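Sulfate transporter 4.1, chloroplastic (Arabidopsis thaliana, PDB 7LHV) carries sulfate across the membrane together with protons as an SLC26/SulP-family symporter, and may help regulate sulfate assimilation. Local coordinates at residues A[126-131]-A[417-422]; A[132-137]-A[382-387]; A[105-110]-A[288-293]. All coordinates share one frame; numbering follows the deposited sequence.

In the fold
All three contacts lie in the sulfate permease region of the chain, on one side of its centre. Along the sequence come 105-110, 126-131, 132-137, 288-293, 382-387 and 417-422, so interaction 2 falls wholly within the span bridged by interaction 1, while interaction 3 alternates with both. Interactions 1 and 2 share helix 125-141 and have centres about 11 Å apart; S130 probably hydrogen-bonds through OG to the O of Y385, tying one to the other. Interaction 3, centred about 13 Å from interaction 1, uses the preceding helix 91-119, whose V110 packs on L128. Helices 284-300 and 406-426 and the non-helical link 382-387 thus gather around helices 91-119 and 125-141 in the transmembrane part.

Interaction 1: A[126-131]-A[417-422]; sequences YGLYSS and CSLLFL
Between 126-131 on helix 125-141 and 417-422 on helix 406-426 the CA atoms come nearest at L128 and L419, 7.4 Å apart, and the whole contact turns on one branch of L419. Its CD2 methyl settles beside L128, which points toward 417-422, and Y129, which leaves its helix to the side and brings CE1 round to the methyl. It meets CB of L128 at 3.8 Å, with CD1 of that leucine also close; the two leucines run past one another in opposite directions. L419 CD2 lies 3.6 Å from CE1 of Y129, approaching the phenol ring at a slant. In L419, CG is anti to the carbonyl carbon (chi1 -70°) and CD1 continues the extended chain, which leaves CD2 as the branch that meets the other helix. The grip is purely apolar and buried. Behind it, the O of S418 accepts from both F421 N and L422 N in a widened turn of helix 406-426. Around the pair, L419 also touches I125 and F132 of helix 125-141, Y129 rests on P319 of a loop, and V110 of helix 91-119 packs against both L128 and S418, making this a three-helix meeting.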
# COMPACT_ATOMS: atom_id res chain seq x y z
N TYR A 126 -26.13 -2.70 -28.30
CA TYR A 126 -24.98 -3.33 -27.68
C TYR A 126 -25.19 -3.60 -26.20
O TYR A 126 -24.40 -4.34 -25.60
CB TYR A 126 -23.73 -2.48 -27.91
CG TYR A 126 -23.16 -2.71 -29.29
CD1 TYR A 126 -22.23 -3.71 -29.52
CD2 TYR A 126 -23.58 -1.95 -30.37
CE1 TYR A 126 -21.72 -3.93 -30.78
CE2 TYR A 126 -23.07 -2.16 -31.63
CZ TYR A 126 -22.14 -3.15 -31.83
OH TYR A 126 -21.64 -3.37 -33.09
N GLY A 127 -26.21 -3.01 -25.58
CA GLY A 127 -26.60 -3.44 -24.25
C GLY A 127 -27.17 -4.84 -24.26
O GLY A 127 -26.79 -5.69 -23.44
N LEU A 128 -28.08 -5.12 -25.20
CA LEU A 128 -28.71 -6.43 -25.26
C LEU A 128 -27.68 -7.52 -25.51
O LEU A 128 -27.73 -8.59 -24.89
CB LEU A 128 -29.78 -6.45 -26.34
CG LEU A 128 -30.98 -5.53 -26.11
CD1 LEU A 128 -31.99 -5.68 -27.22
CD2 LEU A 128 -31.62 -5.83 -24.76
N TYR A 129 -26.73 -7.27 -26.42
CA TYR A 129 -25.62 -8.20 -26.61
C TYR A 129 -24.91 -8.45 -25.28
O TYR A 129 -24.64 -9.60 -24.92
CB TYR A 129 -24.63 -7.64 -27.64
CG TYR A 129 -25.19 -7.45 -29.03
CD1 TYR A 129 -26.33 -8.12 -29.44
CD2 TYR A 129 -24.56 -6.61 -29.93
CE1 TYR A 129 -26.84 -7.95 -30.71
CE2 TYR A 129 -25.06 -6.43 -31.21
CZ TYR A 129 -26.20 -7.10 -31.59
OH TYR A 129 -26.70 -6.93 -32.86
N SER A 130 -24.65 -7.39 -24.52
CA SER A 130 -23.97 -7.51 -23.24
C SER A 130 -24.79 -8.28 -22.22
O SER A 130 -24.25 -8.64 -21.17
CB SER A 130 -23.61 -6.13 -22.70
OG SER A 130 -22.85 -6.24 -21.51
N SER A 131 -26.08 -8.51 -22.48
CA SER A 131 -26.90 -9.35 -21.62
C SER A 131 -27.17 -10.72 -22.22
O SER A 131 -27.71 -11.58 -21.52
CB SER A 131 -28.24 -8.67 -21.33
OG SER A 131 -28.05 -7.44 -20.64
N CYS A 417 -34.98 -13.61 -27.22
CA CYS A 417 -36.27 -13.37 -27.86
C CYS A 417 -36.35 -11.94 -28.37
O CYS A 417 -36.73 -11.70 -29.53
CB CYS A 417 -37.40 -13.66 -26.88
SG CYS A 417 -37.58 -15.40 -26.44
N SER A 418 -35.94 -10.97 -27.54
CA SER A 418 -35.91 -9.59 -28.00
C SER A 418 -35.05 -9.47 -29.25
O SER A 418 -35.51 -8.97 -30.29
CB SER A 418 -35.38 -8.68 -26.89
OG SER A 418 -36.22 -8.74 -25.75
N LEU A 419 -33.84 -10.02 -29.20
CA LEU A 419 -32.92 -9.90 -30.32
C LEU A 419 -33.46 -10.56 -31.57
O LEU A 419 -32.95 -10.31 -32.67
CB LEU A 419 -31.56 -10.51 -29.96
CG LEU A 419 -30.73 -9.74 -28.93
CD1 LEU A 419 -29.58 -10.60 -28.44
CD2 LEU A 419 -30.22 -8.46 -29.52
N LEU A 420 -34.49 -11.40 -31.43
CA LEU A 420 -35.11 -12.02 -32.58
C LEU A 420 -36.44 -11.39 -32.96
O LEU A 420 -36.85 -11.47 -34.12
CB LEU A 420 -35.33 -13.52 -32.33
CG LEU A 420 -34.06 -14.38 -32.26
CD1 LEU A 420 -34.40 -15.78 -31.80
CD2 LEU A 420 -33.37 -14.41 -33.61
N PHE A 421 -37.15 -10.77 -32.01
CA PHE A 421 -38.52 -10.39 -32.30
C PHE A 421 -38.88 -8.96 -31.91
O PHE A 421 -39.76 -8.35 -32.53
CB PHE A 421 -39.49 -11.36 -31.62
CG PHE A 421 -39.22 -12.80 -31.95
CD1 PHE A 421 -39.36 -13.27 -33.24
CD2 PHE A 421 -38.82 -13.69 -30.96
CE1 PHE A 421 -39.12 -14.59 -33.55
CE2 PHE A 421 -38.57 -15.01 -31.26
CZ PHE A 421 -38.72 -15.47 -32.56
N LEU A 422 -38.22 -8.42 -30.89
CA LEU A 422 -38.63 -7.13 -30.34
C LEU A 422 -37.82 -5.95 -30.85
O LEU A 422 -38.18 -4.81 -30.56
CB LEU A 422 -38.55 -7.18 -28.81
CG LEU A 422 -39.58 -8.06 -28.09
CD1 LEU A 422 -39.78 -7.58 -26.67
CD2 LEU A 422 -40.89 -8.08 -28.84

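Interaction 2: A[132-137]-A[382-387]; sequences FVPVFV and FSAYPA
V133 packs on F382 and P134 on A384 where the transmembrane helix 125-141 passes the non-helical link between helix 365-381 and strand 388-389. In the SLC26 transporter fold, that short strand pairs antiparallel with strand 149-150 and leads into helix 391-399, so the contact sets helix 125-141 against the stretch that leads to this break in the membrane helices.

V133 and F382 bury the most surface. Their side chains cross at about a right angle, and both valine methyls straddle the start of the phenylalanine side chain: CG2 lies 3.5 Å from F382 CB, and CG1 lies 3.9 Å from that same carbon. The fork is set by chi1 of 169°, which puts CG1 opposite the backbone N and CG2 beside it. Beyond CB, V133 CG2 comes to 3.8 Å from F382 CG, meeting the ring obliquely, while CG1 reaches CD2. F382 is also where the chain leaves helical geometry, so the valine packs just past the end of helix 365-381. With an alanine in place of V133, both methyls would be gone, which would probably open a gap beside F382 and leave its ring freer to turn.

P134, next along, presents its ring to the link in a looser apolar contact. The helix is kinked here, since the N atoms of P134 and V135 lack bonds to the preceding turn. Outside these segments, the link is held by Y385 OH, hydrogen-bonded to S156 OG, and by A387 N, bonded to OD1 of N376. The proline ring itself faces two alanines: P134 CD is 4.5 Å from A384 CB, and P134 CG is 4.7 Å from A387 CB.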
# COMPACT_ATOMS: atom_id res chain seq x y z
N PHE A 132 -26.83 -10.95 -23.49
CA PHE A 132 -27.21 -12.20 -24.13
C PHE A 132 -26.19 -13.31 -23.86
O PHE A 132 -26.49 -14.29 -23.18
CB PHE A 132 -27.39 -11.99 -25.63
CG PHE A 132 -27.74 -13.24 -26.37
CD1 PHE A 132 -28.78 -14.05 -25.94
CD2 PHE A 132 -27.03 -13.61 -27.50
CE1 PHE A 132 -29.10 -15.20 -26.62
CE2 PHE A 132 -27.35 -14.76 -28.18
CZ PHE A 132 -28.38 -15.55 -27.74
N VAL A 133 -24.98 -13.16 -24.39
CA VAL A 133 -24.02 -14.25 -24.39
C VAL A 133 -23.36 -14.44 -23.03
O VAL A 133 -23.28 -15.59 -22.56
CB VAL A 133 -22.96 -14.05 -25.49
CG1 VAL A 133 -21.83 -15.05 -25.32
CG2 VAL A 133 -23.59 -14.21 -26.86
N PRO A 134 -22.88 -13.39 -22.35
CA PRO A 134 -22.27 -13.63 -21.03
C PRO A 134 -23.21 -14.31 -20.04
O PRO A 134 -22.76 -15.18 -19.28
CB PRO A 134 -21.86 -12.23 -20.56
CG PRO A 134 -22.61 -11.30 -21.42
CD PRO A 134 -22.75 -11.98 -22.73
N VAL A 135 -24.50 -13.97 -20.06
CA VAL A 135 -25.43 -14.59 -19.11
C VAL A 135 -25.46 -16.10 -19.29
O VAL A 135 -25.24 -16.85 -18.34
CB VAL A 135 -26.84 -13.98 -19.27
CG1 VAL A 135 -27.87 -14.86 -18.61
CG2 VAL A 135 -26.87 -12.59 -18.67
N PHE A 136 -25.67 -16.57 -20.53
CA PHE A 136 -25.59 -18.00 -20.79
C PHE A 136 -24.26 -18.58 -20.35
O PHE A 136 -24.20 -19.71 -19.86
CB PHE A 136 -25.82 -18.30 -22.27
CG PHE A 136 -27.24 -18.18 -22.72
CD1 PHE A 136 -27.82 -16.95 -22.92
CD2 PHE A 136 -27.99 -19.32 -22.95
CE1 PHE A 136 -29.13 -16.85 -23.33
CE2 PHE A 136 -29.30 -19.22 -23.36
CZ PHE A 136 -29.87 -17.98 -23.56
N VAL A 137 -23.18 -17.82 -20.51
CA VAL A 137 -21.89 -18.31 -20.05
C VAL A 137 -21.85 -18.33 -18.53
O VAL A 137 -21.43 -19.32 -17.92
CB VAL A 137 -20.75 -17.47 -20.64
CG1 VAL A 137 -19.43 -17.95 -20.09
CG2 VAL A 137 -20.76 -17.58 -22.15
N PHE A 382 -18.37 -12.40 -28.55
CA PHE A 382 -19.67 -12.25 -29.19
C PHE A 382 -20.18 -10.82 -29.08
O PHE A 382 -21.37 -10.58 -28.86
CB PHE A 382 -20.68 -13.23 -28.62
CG PHE A 382 -20.60 -14.60 -29.23
CD1 PHE A 382 -21.32 -14.90 -30.37
CD2 PHE A 382 -19.79 -15.57 -28.67
CE1 PHE A 382 -21.24 -16.15 -30.94
CE2 PHE A 382 -19.71 -16.82 -29.24
CZ PHE A 382 -20.44 -17.12 -30.37
N SER A 383 -19.29 -9.84 -29.24
CA SER A 383 -19.64 -8.42 -29.36
C SER A 383 -20.42 -7.91 -28.14
O SER A 383 -21.56 -7.47 -28.24
CB SER A 383 -20.43 -8.17 -30.65
OG SER A 383 -19.79 -8.74 -31.77
N ALA A 384 -19.76 -7.96 -26.99
CA ALA A 384 -20.33 -7.44 -25.76
C ALA A 384 -19.30 -6.61 -25.01
O ALA A 384 -18.09 -6.83 -25.14
CB ALA A 384 -20.84 -8.56 -24.85
N TYR A 385 -19.78 -5.66 -24.22
CA TYR A 385 -18.94 -4.80 -23.40
C TYR A 385 -19.07 -5.20 -21.93
O TYR A 385 -20.04 -5.88 -21.56
CB TYR A 385 -19.30 -3.33 -23.64
CG TYR A 385 -20.42 -2.74 -22.82
CD1 TYR A 385 -21.73 -2.81 -23.26
CD2 TYR A 385 -20.16 -2.07 -21.64
CE1 TYR A 385 -22.76 -2.26 -22.52
CE2 TYR A 385 -21.18 -1.52 -20.89
CZ TYR A 385 -22.48 -1.61 -21.34
OH TYR A 385 -23.49 -1.06 -20.60
N PRO A 386 -18.13 -4.81 -21.07
CA PRO A 386 -17.98 -5.49 -19.77
C PRO A 386 -19.27 -5.55 -18.97
O PRO A 386 -20.03 -4.58 -18.89
CB PRO A 386 -16.92 -4.66 -19.05
CG PRO A 386 -16.15 -4.02 -20.11
CD PRO A 386 -17.11 -3.75 -21.22
N ALA A 387 -19.52 -6.71 -18.37
CA ALA A 387 -20.72 -6.97 -17.60
C ALA A 387 -20.34 -7.55 -16.24
O ALA A 387 -19.57 -8.51 -16.17
CB ALA A 387 -21.65 -7.94 -18.34

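Interaction 3: A[105-110]-A[288-293]; sequences VGIMLV and APLTGI
I107 meets L290 and M108 meets P289, two neighbouring pairs that join helix 91-119 to helix 284-300 in the transmembrane domain of the SLC26 fold. By the usual division of this family, the first helix would belong to the core and the second to the gate, so this is probably a point where the two parts touch.

Both pairs approach at a slant. In the first, a single methyl from each residue does the touching: CG2 of I107 and CD2 of L290 are 3.8 Å apart. I107 places that methyl opposite its backbone N, since CG1 takes the position beside the N (chi1 -75°). I107 is on the surface of the protein and may face lipid, so this pair forms the outer border of the contact.

The second pair is more buried. M108 starts out extended, and the carbon that meets the proline is CG, near the root of the side chain, 4.2 Å from P289 CG; the chain bends only further out, at chi3. M108 also touches R393 and V396 of helix 391-399, so it packs between two helices. P289 lies at a kink in its own helix, where its N and that of L290 have no bond to the turn before, and it leans on P111 as well. The backbone approach is the nearest here, and P289 CG comes to 3.8 Å from the carbonyl O of M108.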
# COMPACT_ATOMS: atom_id res chain seq x y z
N VAL A 105 -36.57 -10.80 -14.09
CA VAL A 105 -35.28 -10.15 -14.28
C VAL A 105 -35.10 -9.74 -15.73
O VAL A 105 -34.57 -8.66 -16.01
CB VAL A 105 -34.14 -11.07 -13.80
CG1 VAL A 105 -32.80 -10.56 -14.29
CG2 VAL A 105 -34.15 -11.15 -12.29
N GLY A 106 -35.53 -10.57 -16.68
CA GLY A 106 -35.42 -10.19 -18.08
C GLY A 106 -36.26 -8.97 -18.43
O GLY A 106 -35.81 -8.08 -19.17
N ILE A 107 -37.48 -8.91 -17.89
CA ILE A 107 -38.33 -7.75 -18.11
C ILE A 107 -37.69 -6.50 -17.52
O ILE A 107 -37.70 -5.43 -18.14
CB ILE A 107 -39.74 -8.00 -17.53
CG1 ILE A 107 -40.52 -8.95 -18.43
CG2 ILE A 107 -40.49 -6.70 -17.36
CD1 ILE A 107 -41.86 -9.35 -17.87
N MET A 108 -37.12 -6.61 -16.32
CA MET A 108 -36.43 -5.46 -15.74
C MET A 108 -35.16 -5.12 -16.50
O MET A 108 -34.72 -3.96 -16.49
CB MET A 108 -36.12 -5.73 -14.27
CG MET A 108 -35.38 -4.61 -13.56
SD MET A 108 -34.67 -5.11 -11.99
CE MET A 108 -34.76 -3.58 -11.08
N LEU A 109 -34.56 -6.10 -17.18
CA LEU A 109 -33.21 -5.94 -17.72
C LEU A 109 -33.21 -5.33 -19.11
O LEU A 109 -32.34 -4.50 -19.41
CB LEU A 109 -32.50 -7.29 -17.73
CG LEU A 109 -31.23 -7.44 -18.55
CD1 LEU A 109 -30.15 -6.48 -18.08
CD2 LEU A 109 -30.73 -8.86 -18.48
N VAL A 110 -34.13 -5.73 -19.98
CA VAL A 110 -34.09 -5.29 -21.37
C VAL A 110 -34.05 -3.76 -21.47
O VAL A 110 -33.10 -3.20 -22.05
CB VAL A 110 -35.27 -5.87 -22.18
CG1 VAL A 110 -35.34 -5.22 -23.55
CG2 VAL A 110 -35.14 -7.37 -22.31
N ALA A 288 -41.17 -1.21 -13.41
CA ALA A 288 -41.04 0.23 -13.56
C ALA A 288 -40.27 0.63 -14.82
O ALA A 288 -40.78 1.47 -15.58
CB ALA A 288 -40.42 0.84 -12.30
N PRO A 289 -39.06 0.11 -15.09
CA PRO A 289 -38.36 0.56 -16.31
C PRO A 289 -39.11 0.25 -17.59
O PRO A 289 -39.08 1.06 -18.53
CB PRO A 289 -37.02 -0.19 -16.23
CG PRO A 289 -37.29 -1.35 -15.36
CD PRO A 289 -38.26 -0.87 -14.34
N LEU A 290 -39.80 -0.89 -17.67
CA LEU A 290 -40.55 -1.22 -18.87
C LEU A 290 -41.76 -0.31 -19.02
O LEU A 290 -41.98 0.28 -20.09
CB LEU A 290 -40.98 -2.68 -18.85
CG LEU A 290 -41.96 -3.09 -19.95
CD1 LEU A 290 -41.32 -2.92 -21.32
CD2 LEU A 290 -42.43 -4.51 -19.75
N THR A 291 -42.55 -0.17 -17.95
CA THR A 291 -43.81 0.57 -18.03
C THR A 291 -43.58 1.98 -18.55
O THR A 291 -44.32 2.45 -19.43
CB THR A 291 -44.48 0.60 -16.66
OG1 THR A 291 -44.79 -0.73 -16.25
CG2 THR A 291 -45.76 1.42 -16.72
N GLY A 292 -42.55 2.65 -18.05
CA GLY A 292 -42.26 4.00 -18.52
C GLY A 292 -42.11 4.05 -20.03
O GLY A 292 -42.72 4.89 -20.69
N ILE A 293 -41.33 3.12 -20.59
CA ILE A 293 -41.23 3.06 -22.05
C ILE A 293 -42.59 2.82 -22.66
O ILE A 293 -43.02 3.54 -23.57
CB ILE A 293 -40.22 1.98 -22.48
CG1 ILE A 293 -38.81 2.35 -22.01
CG2 ILE A 293 -40.28 1.77 -23.97
CD1 ILE A 293 -37.82 1.26 -22.19